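Local coordinates for protein mevalonate diphosphate decarboxylase (Legionella pneumophila, PDB 3LTO) that probably catalyses the ATP-dependent decarboxylation of mevalonate diphosphate to isopentenyl diphosphate, a step in making isoprenoid lipids, at residues K188-S192 with R193-K197; A214-K217 with L218-A222; L261-L264 with S265-K269. All blocks are in the same frame, centred on the assembly; numbering follows the deposited sequence.

Interaction 1: K188-S192 with R193-K197; sequences KEIPS and RVAHK
The imidazole of H196 has the carbonyl oxygen of S192 over one face, offset toward the rim, with S192 O 3.3 Å from H196 CG. The ring gets there because its CG stands anti to the carbonyl carbon (chi1 -70°), which folds it back over the preceding turn. S192 OG approaches the far end of the ring, 3.6 Å from H196 CE1. The same S192 O accepts the backbone N of H196 at 3.1 Å, so one oxygen serves as bond acceptor and face neighbour. This is the first turn of helix 192-198, with P191 at the N-cap position; its carbonyl takes A195 N at 2.9 Å in a nearly straight bond (164°). Before the cap, I190 leans in by CG2, the branch anti to its backbone N: it meets V194 CG1 at 3.6 Å, the two side chains crossing at about a right angle, and lies 4.2 Å from A195 CB. The ring of P191 runs alongside V194, CD to CB 4.2 Å. R193 NH1 makes a salt bridge to a bound sulfate, probably from the crystallisation liquor, and R75 of helix 71-87 in the N-terminal domain is close by; this is consistent with an anion-binding pocket between the domains.

Interaction 2: A214-K217 with L218-A222; sequences ANLK and LLLNA
L216 carries CG anti to its backbone N (chi1 175°), and this swings CD1 forward along the helix to L220 one turn on. The two leucines lie side by side and point the same way; L216 CD1 is 3.8 Å from L220 CD2. L220 itself has an unusual chi1 of -107°, away from the staggered positions, with its CB 3.4 Å from L216 O. K217 and N221 also lie side by side, pointing the same way: N221 CG stands anti to its carbonyl carbon, bringing the amide back over the preceding turn, with ND2 3.7 Å from K217 CG. N221 ND2 is also 2.8 Å from K217 O, but the angle is too poor for a hydrogen bond; that oxygen instead accepts N221 N at 3.2 Å. Beneath the side chains, L220 N reaches L216 O at 2.9 Å with an N-H...O angle of 170°. The faces have different neighbours: N215 and L219 turn to helix 228-247, where N215 ND2 gives a hydrogen bond to E238 OE1, while L216 and K217 pack on G310 and D306 of the second subunit. Such i to i+4 pairing of side chains is characteristic of an alpha helix, here one lying between helix 228-247 of its own subunit and the second subunit.

Interaction 3: L261-L264 with S265-K269; sequences LHIL and SVIEK
I267 folds its longer branch back over the carbonyl of I263, one helical turn earlier. At the base, I267 CB lies 3.5 Å from L264 O. The next atom, CG1, stands anti to the carbonyl carbon (chi1 -69°) and therefore comes to rest beside I263 O, 3.2 Å away. At the tip, CD1 stays near the same oxygen and comes within 4.5 Å of I263 CG1, a loose contact at the margin of van der Waals range. I263 O thus has two adjacent carbons of I267 beside it while also accepting the backbone N of I267 in the regular i to i+4 bond of 3.0 Å. The side chain of I263 takes another course: CG1 stands anti to its backbone N (chi1 -170°), and a bend at the next bond turns CD1 toward V266, which it meets at CB, 4.0 Å away. These residues belong to helix 258-274 of the C-terminal domain, in which helices pack against a four-stranded antiparallel sheet. Here I263, V266 and I267 face helix 297-308, with F303 touching both V266 and I267, and I267 also reaches L290 on strand 288-292. On another side of the helix, L264 and E268 pack against W236 of helix 228-247. V266 CG2 nestles against the backbone of the preceding turn, 3.2 Å from H262 O, the oxygen that accepts V266 N. S265 CB sits likewise close to L261 O, whose bond from S265 N is the shortest of the four linking 261-264 to 265-269, at 2.8 Å. E268 is extended beyond CG; that atom passes 3.4 Å from L264 O, the acceptor of E268 N.

How the interactions relate
The three contacts follow one another along the chain, each on its own helix: 192-198, then 208-224, then 258-274. Their centres lie about 28 Å (interactions 1 and 2), about 25 Å (1 and 3) and about 24 Å (2 and 3) apart and none touches another, although all belong to the C-terminal domain. Interactions 2 and 3 are bridged by helix 228-247, which touches helix 208-224 through I231 and I234 and helix 258-274 through Y232 and W236. Interaction 1 instead starts a short helix after strand 177-182, beside a bound sulfate. One domain thus offers a possible anion pocket, a subunit contact through L216 and K217 and internal helix packing at 261-269.

Interaction 1: K188-S192 with R193-K197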
ATOM      1  N   LYS A 188       1.086 -30.402  23.039  1.00 36.49           N
ATOM      2  CA  LYS A 188       0.345 -29.169  23.294  1.00 37.35           C
ATOM      3  C   LYS A 188       1.064 -27.920  22.760  1.00 35.59           C
ATOM      4  O   LYS A 188       1.023 -26.856  23.379  1.00 37.08           O
ATOM      5  CB  LYS A 188       0.096 -29.035  24.806  1.00 39.44           C
ATOM      6  CG  LYS A 188      -0.573 -27.739  25.263  1.00 43.88           C
ATOM      7  CD  LYS A 188      -1.968 -27.556  24.681  1.00 45.88           C
ATOM      8  CE  LYS A 188      -2.612 -26.282  25.219  1.00 46.96           C
ATOM      9  NZ  LYS A 188      -1.775 -25.070  24.951  1.00 47.02           N
ATOM     10  N   GLU A 189       1.710 -28.047  21.604  1.00 32.75           N
ATOM     11  CA  GLU A 189       2.428 -26.924  21.002  1.00 31.36           C
ATOM     12  C   GLU A 189       1.514 -25.862  20.380  1.00 29.01           C
ATOM     13  O   GLU A 189       0.629 -26.175  19.586  1.00 28.83           O
ATOM     14  CB  GLU A 189       3.409 -27.433  19.947  1.00 31.52           C
ATOM     15  CG  GLU A 189       4.138 -26.326  19.208  1.00 33.99           C
ATOM     16  CD  GLU A 189       5.507 -26.751  18.725  1.00 34.73           C
ATOM     17  OE1 GLU A 189       6.422 -26.917  19.570  1.00 35.38           O
ATOM     18  OE2 GLU A 189       5.664 -26.925  17.500  1.00 35.33           O
ATOM     19  N   ILE A 190       1.753 -24.604  20.737  1.00 27.60           N
ATOM     20  CA  ILE A 190       0.964 -23.480  20.244  1.00 24.89           C
ATOM     21  C   ILE A 190       1.197 -23.193  18.759  1.00 24.83           C
ATOM     22  O   ILE A 190       2.324 -22.943  18.339  1.00 24.44           O
ATOM     23  CB  ILE A 190       1.301 -22.185  21.005  1.00 24.50           C
ATOM     24  CG1 ILE A 190       1.339 -22.445  22.514  1.00 23.07           C
ATOM     25  CG2 ILE A 190       0.283 -21.103  20.654  1.00 22.47           C
ATOM     26  CD1 ILE A 190       0.018 -22.775  23.129  1.00 23.58           C
ATOM     27  N   PRO A 191       0.125 -23.219  17.949  1.00 23.63           N
ATOM     28  CA  PRO A 191       0.238 -22.953  16.510  1.00 22.62           C
ATOM     29  C   PRO A 191       0.701 -21.525  16.220  1.00 21.09           C
ATOM     30  O   PRO A 191       0.429 -20.599  16.987  1.00 19.88           O
ATOM     31  CB  PRO A 191      -1.180 -23.205  15.997  1.00 23.45           C
ATOM     32  CG  PRO A 191      -1.696 -24.237  16.936  1.00 23.58           C
ATOM     33  CD  PRO A 191      -1.220 -23.724  18.275  1.00 24.07           C
ATOM     34  N   SER A 192       1.401 -21.364  15.107  1.00 18.73           N
ATOM     35  CA  SER A 192       1.914 -20.071  14.683  1.00 19.88           C
ATOM     36  C   SER A 192       0.826 -19.000  14.758  1.00 20.77           C
ATOM     37  O   SER A 192       1.036 -17.918  15.304  1.00 20.19           O
ATOM     38  CB  SER A 192       2.444 -20.179  13.253  1.00 17.95           C
ATOM     39  OG  SER A 192       2.949 -18.940  12.806  1.00 21.36           O
ATOM     40  N   ARG A 193      -0.334 -19.329  14.201  1.00 21.26           N
ATOM     41  CA  ARG A 193      -1.497 -18.450  14.173  1.00 21.29           C
ATOM     42  C   ARG A 193      -1.893 -17.962  15.573  1.00 19.19           C
ATOM     43  O   ARG A 193      -2.095 -16.771  15.792  1.00 17.47           O
ATOM     44  CB  ARG A 193      -2.663 -19.209  13.520  1.00 24.47           C
ATOM     45  CG  ARG A 193      -4.018 -18.528  13.568  1.00 28.44           C
ATOM     46  CD  ARG A 193      -4.105 -17.379  12.593  1.00 31.46           C
ATOM     47  NE  ARG A 193      -3.652 -17.757  11.259  1.00 32.38           N
ATOM     48  CZ  ARG A 193      -3.787 -16.986  10.187  1.00 32.34           C
ATOM     49  NH1 ARG A 193      -4.374 -15.799  10.296  1.00 29.78           N
ATOM     50  NH2 ARG A 193      -3.318 -17.387   9.014  1.00 32.75           N
ATOM     51  N   VAL A 194      -2.008 -18.893  16.514  1.00 19.23           N
ATOM     52  CA  VAL A 194      -2.381 -18.565  17.883  1.00 17.92           C
ATOM     53  C   VAL A 194      -1.293 -17.785  18.615  1.00 17.35           C
ATOM     54  O   VAL A 194      -1.589 -16.866  19.379  1.00 16.21           O
ATOM     55  CB  VAL A 194      -2.718 -19.845  18.688  1.00 18.85           C
ATOM     56  CG1 VAL A 194      -2.877 -19.510  20.171  1.00 21.12           C
ATOM     57  CG2 VAL A 194      -4.008 -20.460  18.162  1.00 18.22           C
ATOM     58  N   ALA A 195      -0.034 -18.151  18.381  1.00 17.94           N
ATOM     59  CA  ALA A 195       1.088 -17.472  19.028  1.00 16.76           C
ATOM     60  C   ALA A 195       1.051 -15.987  18.685  1.00 16.38           C
ATOM     61  O   ALA A 195       1.342 -15.134  19.524  1.00 15.60           O
ATOM     62  CB  ALA A 195       2.413 -18.085  18.562  1.00 16.17           C
ATOM     63  N   HIS A 196       0.698 -15.690  17.441  1.00 16.81           N
ATOM     64  CA  HIS A 196       0.620 -14.310  16.970  1.00 18.14           C
ATOM     65  C   HIS A 196      -0.439 -13.535  17.747  1.00 19.92           C
ATOM     66  O   HIS A 196      -0.358 -12.315  17.871  1.00 20.31           O
ATOM     67  CB  HIS A 196       0.292 -14.288  15.478  1.00 17.75           C
ATOM     68  CG  HIS A 196       1.410 -14.761  14.603  1.00 18.08           C
ATOM     69  ND1 HIS A 196       1.242 -15.027  13.262  1.00 18.30           N
ATOM     70  CD2 HIS A 196       2.718 -14.989  14.870  1.00 17.82           C
ATOM     71  CE1 HIS A 196       2.396 -15.398  12.739  1.00 18.92           C
ATOM     72  NE2 HIS A 196       3.309 -15.383  13.694  1.00 20.86           N
ATOM     73  N   LYS A 197      -1.433 -14.253  18.263  1.00 20.54           N
ATOM     74  CA  LYS A 197      -2.498 -13.638  19.043  1.00 24.36           C
ATOM     75  C   LYS A 197      -2.044 -13.438  20.489  1.00 24.17           C
ATOM     76  O   LYS A 197      -2.208 -12.364  21.066  1.00 23.90           O
ATOM     77  CB  LYS A 197      -3.744 -14.528  19.051  1.00 26.54           C
ATOM     78  CG  LYS A 197      -4.430 -14.738  17.706  1.00 32.55           C
ATOM     79  CD  LYS A 197      -5.093 -13.458  17.197  1.00 36.94           C
ATOM     80  CE  LYS A 197      -6.276 -13.772  16.269  1.00 39.52           C
ATOM     81  NZ  LYS A 197      -5.916 -14.657  15.118  1.00 39.85           N
TER

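Interaction 2: A214-K217 with L218-A222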
ATOM      1  N   ALA A 214      13.437  -0.519  12.718  1.00 11.03           N
ATOM      2  CA  ALA A 214      14.810  -0.120  13.005  1.00 12.51           C
ATOM      3  C   ALA A 214      15.774  -1.219  12.553  1.00 12.62           C
ATOM      4  O   ALA A 214      16.865  -0.933  12.062  1.00 13.10           O
ATOM      5  CB  ALA A 214      14.985   0.150  14.508  1.00 11.35           C
ATOM      6  N   ASN A 215      15.370  -2.475  12.722  1.00 12.04           N
ATOM      7  CA  ASN A 215      16.214  -3.591  12.314  1.00 13.99           C
ATOM      8  C   ASN A 215      16.256  -3.721  10.801  1.00 14.29           C
ATOM      9  O   ASN A 215      17.276  -4.112  10.235  1.00 15.23           O
ATOM     10  CB  ASN A 215      15.716  -4.902  12.918  1.00 14.56           C
ATOM     11  CG  ASN A 215      15.883  -4.946  14.417  1.00 15.98           C
ATOM     12  OD1 ASN A 215      16.818  -4.357  14.962  1.00 17.09           O
ATOM     13  ND2 ASN A 215      14.991  -5.660  15.096  1.00 15.75           N
ATOM     14  N   LEU A 216      15.141  -3.397  10.155  1.00 14.15           N
ATOM     15  CA  LEU A 216      15.044  -3.468   8.702  1.00 15.16           C
ATOM     16  C   LEU A 216      15.990  -2.463   8.054  1.00 15.05           C
ATOM     17  O   LEU A 216      16.662  -2.772   7.071  1.00 15.30           O
ATOM     18  CB  LEU A 216      13.610  -3.189   8.256  1.00 13.78           C
ATOM     19  CG  LEU A 216      13.352  -3.116   6.746  1.00 16.69           C
ATOM     20  CD1 LEU A 216      13.878  -4.380   6.049  1.00 11.40           C
ATOM     21  CD2 LEU A 216      11.845  -2.945   6.501  1.00 13.42           C
ATOM     22  N   LYS A 217      16.029  -1.257   8.607  1.00 15.23           N
ATOM     23  CA  LYS A 217      16.903  -0.216   8.085  1.00 16.88           C
ATOM     24  C   LYS A 217      18.350  -0.671   8.213  1.00 15.39           C
ATOM     25  O   LYS A 217      19.144  -0.489   7.294  1.00 15.64           O
ATOM     26  CB  LYS A 217      16.712   1.097   8.854  1.00 20.12           C
ATOM     27  CG  LYS A 217      17.781   2.142   8.533  1.00 26.23           C
ATOM     28  CD  LYS A 217      17.733   3.336   9.485  1.00 29.35           C
ATOM     29  CE  LYS A 217      16.693   4.356   9.062  1.00 33.26           C
ATOM     30  NZ  LYS A 217      17.065   5.041   7.787  1.00 34.38           N
ATOM     31  N   LEU A 218      18.690  -1.272   9.351  1.00 15.25           N
ATOM     32  CA  LEU A 218      20.056  -1.747   9.568  1.00 15.71           C
ATOM     33  C   LEU A 218      20.385  -2.915   8.639  1.00 13.61           C
ATOM     34  O   LEU A 218      21.454  -2.959   8.027  1.00 13.25           O
ATOM     35  CB  LEU A 218      20.246  -2.174  11.029  1.00 16.13           C
ATOM     36  CG  LEU A 218      20.191  -1.058  12.080  1.00 18.65           C
ATOM     37  CD1 LEU A 218      20.257  -1.656  13.476  1.00 17.97           C
ATOM     38  CD2 LEU A 218      21.346  -0.096  11.859  1.00 19.11           C
ATOM     39  N   LEU A 219      19.454  -3.855   8.535  1.00 13.21           N
ATOM     40  CA  LEU A 219      19.642  -5.024   7.686  1.00 12.54           C
ATOM     41  C   LEU A 219      19.853  -4.623   6.221  1.00 13.43           C
ATOM     42  O   LEU A 219      20.796  -5.087   5.569  1.00 12.68           O
ATOM     43  CB  LEU A 219      18.430  -5.945   7.805  1.00 10.30           C
ATOM     44  CG  LEU A 219      18.527  -7.278   7.067  1.00 10.79           C
ATOM     45  CD1 LEU A 219      19.789  -8.031   7.512  1.00  9.01           C
ATOM     46  CD2 LEU A 219      17.270  -8.101   7.342  1.00  8.67           C
ATOM     47  N   LEU A 220      18.977  -3.766   5.705  1.00 13.07           N
ATOM     48  CA  LEU A 220      19.095  -3.315   4.322  1.00 15.00           C
ATOM     49  C   LEU A 220      20.465  -2.679   4.095  1.00 15.67           C
ATOM     50  O   LEU A 220      21.095  -2.910   3.064  1.00 14.81           O
ATOM     51  CB  LEU A 220      17.978  -2.322   3.991  1.00 14.77           C
ATOM     52  CG  LEU A 220      16.820  -2.779   3.092  1.00 15.95           C
ATOM     53  CD1 LEU A 220      16.646  -4.271   3.154  1.00 12.92           C
ATOM     54  CD2 LEU A 220      15.539  -2.062   3.508  1.00 13.39           C
ATOM     55  N   ASN A 221      20.927  -1.890   5.062  1.00 16.67           N
ATOM     56  CA  ASN A 221      22.239  -1.257   4.957  1.00 17.96           C
ATOM     57  C   ASN A 221      23.323  -2.328   4.995  1.00 17.95           C
ATOM     58  O   ASN A 221      24.370  -2.179   4.370  1.00 17.92           O
ATOM     59  CB  ASN A 221      22.478  -0.264   6.104  1.00 22.56           C
ATOM     60  CG  ASN A 221      21.700   1.033   5.932  1.00 27.82           C
ATOM     61  OD1 ASN A 221      21.651   1.604   4.837  1.00 30.20           O
ATOM     62  ND2 ASN A 221      21.102   1.514   7.017  1.00 28.70           N
ATOM     63  N   ALA A 222      23.071  -3.403   5.735  1.00 18.05           N
ATOM     64  CA  ALA A 222      24.036  -4.498   5.838  1.00 18.07           C
ATOM     65  C   ALA A 222      24.159  -5.157   4.469  1.00 17.43           C
ATOM     66  O   ALA A 222      25.263  -5.435   4.002  1.00 15.91           O
ATOM     67  CB  ALA A 222      23.581  -5.521   6.879  1.00 15.92           C
TER

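Interaction 3: L261-L264 with S265-K269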
ATOM      1  N   LEU A 261      18.873 -23.898  22.831  1.00  8.00           N
ATOM      2  CA  LEU A 261      19.926 -23.017  23.320  1.00  8.03           C
ATOM      3  C   LEU A 261      21.321 -23.610  23.137  1.00  8.12           C
ATOM      4  O   LEU A 261      22.280 -22.892  22.860  1.00  7.71           O
ATOM      5  CB  LEU A 261      19.681 -22.676  24.797  1.00  9.35           C
ATOM      6  CG  LEU A 261      18.386 -21.899  25.079  1.00  8.51           C
ATOM      7  CD1 LEU A 261      18.172 -21.769  26.572  1.00  6.44           C
ATOM      8  CD2 LEU A 261      18.461 -20.510  24.421  1.00  8.80           C
ATOM      9  N   HIS A 262      21.431 -24.922  23.277  1.00  8.21           N
ATOM     10  CA  HIS A 262      22.716 -25.576  23.110  1.00 11.02           C
ATOM     11  C   HIS A 262      23.231 -25.324  21.704  1.00 10.88           C
ATOM     12  O   HIS A 262      24.359 -24.876  21.528  1.00 12.22           O
ATOM     13  CB  HIS A 262      22.590 -27.088  23.358  1.00 12.21           C
ATOM     14  CG  HIS A 262      22.198 -27.434  24.762  1.00 14.13           C
ATOM     15  ND1 HIS A 262      21.585 -28.623  25.094  1.00 14.35           N
ATOM     16  CD2 HIS A 262      22.335 -26.743  25.920  1.00 13.40           C
ATOM     17  CE1 HIS A 262      21.361 -28.651  26.397  1.00 12.36           C
ATOM     18  NE2 HIS A 262      21.807 -27.522  26.921  1.00 12.19           N
ATOM     19  N   ILE A 263      22.394 -25.572  20.702  1.00 10.42           N
ATOM     20  CA  ILE A 263      22.831 -25.388  19.326  1.00  8.92           C
ATOM     21  C   ILE A 263      22.991 -23.916  18.938  1.00  8.31           C
ATOM     22  O   ILE A 263      23.854 -23.576  18.134  1.00  6.88           O
ATOM     23  CB  ILE A 263      21.886 -26.137  18.338  1.00  9.63           C
ATOM     24  CG1 ILE A 263      22.501 -26.138  16.938  1.00 10.67           C
ATOM     25  CG2 ILE A 263      20.503 -25.499  18.320  1.00 10.02           C
ATOM     26  CD1 ILE A 263      23.941 -26.674  16.899  1.00 10.66           C
ATOM     27  N   LEU A 264      22.175 -23.035  19.510  1.00  8.86           N
ATOM     28  CA  LEU A 264      22.315 -21.610  19.208  1.00  8.45           C
ATOM     29  C   LEU A 264      23.660 -21.141  19.771  1.00  9.77           C
ATOM     30  O   LEU A 264      24.393 -20.407  19.117  1.00  9.02           O
ATOM     31  CB  LEU A 264      21.173 -20.796  19.831  1.00  8.05           C
ATOM     32  CG  LEU A 264      19.788 -21.012  19.220  1.00  8.09           C
ATOM     33  CD1 LEU A 264      18.777 -20.096  19.888  1.00  7.18           C
ATOM     34  CD2 LEU A 264      19.853 -20.735  17.725  1.00  8.74           C
ATOM     35  N   SER A 265      23.975 -21.584  20.984  1.00 10.60           N
ATOM     36  CA  SER A 265      25.234 -21.241  21.639  1.00 11.88           C
ATOM     37  C   SER A 265      26.401 -21.767  20.811  1.00 12.94           C
ATOM     38  O   SER A 265      27.425 -21.102  20.669  1.00 15.30           O
ATOM     39  CB  SER A 265      25.283 -21.861  23.037  1.00 15.37           C
ATOM     40  OG  SER A 265      26.534 -21.632  23.657  1.00 16.92           O
ATOM     41  N   VAL A 266      26.241 -22.966  20.265  1.00 12.37           N
ATOM     42  CA  VAL A 266      27.287 -23.554  19.446  1.00 12.35           C
ATOM     43  C   VAL A 266      27.518 -22.706  18.197  1.00 11.56           C
ATOM     44  O   VAL A 266      28.657 -22.458  17.803  1.00 12.61           O
ATOM     45  CB  VAL A 266      26.925 -25.005  19.047  1.00 12.22           C
ATOM     46  CG1 VAL A 266      27.805 -25.482  17.904  1.00 12.48           C
ATOM     47  CG2 VAL A 266      27.108 -25.928  20.251  1.00 11.82           C
ATOM     48  N   ILE A 267      26.440 -22.246  17.578  1.00 11.63           N
ATOM     49  CA  ILE A 267      26.572 -21.427  16.382  1.00 11.54           C
ATOM     50  C   ILE A 267      27.337 -20.138  16.694  1.00 11.63           C
ATOM     51  O   ILE A 267      28.175 -19.707  15.905  1.00 10.48           O
ATOM     52  CB  ILE A 267      25.178 -21.092  15.779  1.00 10.98           C
ATOM     53  CG1 ILE A 267      24.553 -22.366  15.205  1.00 10.62           C
ATOM     54  CG2 ILE A 267      25.314 -20.048  14.688  1.00  9.11           C
ATOM     55  CD1 ILE A 267      23.083 -22.240  14.864  1.00 10.56           C
ATOM     56  N   GLU A 268      27.058 -19.530  17.843  1.00 12.31           N
ATOM     57  CA  GLU A 268      27.743 -18.302  18.229  1.00 15.13           C
ATOM     58  C   GLU A 268      29.234 -18.567  18.377  1.00 15.84           C
ATOM     59  O   GLU A 268      30.058 -17.833  17.835  1.00 17.25           O
ATOM     60  CB  GLU A 268      27.197 -17.766  19.550  1.00 15.10           C
ATOM     61  CG  GLU A 268      25.772 -17.320  19.508  1.00 18.17           C
ATOM     62  CD  GLU A 268      25.324 -16.714  20.824  1.00 18.60           C
ATOM     63  OE1 GLU A 268      25.314 -17.432  21.844  1.00 20.91           O
ATOM     64  OE2 GLU A 268      24.987 -15.516  20.835  1.00 20.40           O
ATOM     65  N   LYS A 269      29.574 -19.616  19.121  1.00 16.69           N
ATOM     66  CA  LYS A 269      30.971 -19.973  19.329  1.00 17.45           C
ATOM     67  C   LYS A 269      31.619 -20.273  17.982  1.00 17.81           C
ATOM     68  O   LYS A 269      32.769 -19.913  17.751  1.00 16.88           O
ATOM     69  CB  LYS A 269      31.089 -21.195  20.248  1.00 18.49           C
ATOM     70  CG  LYS A 269      30.743 -20.939  21.711  1.00 20.31           C
ATOM     71  CD  LYS A 269      30.776 -22.244  22.512  1.00 23.07           C
ATOM     72  CE  LYS A 269      30.442 -22.039  23.986  1.00 25.29           C
ATOM     73  NZ  LYS A 269      31.491 -21.254  24.701  1.00 27.93           N
TER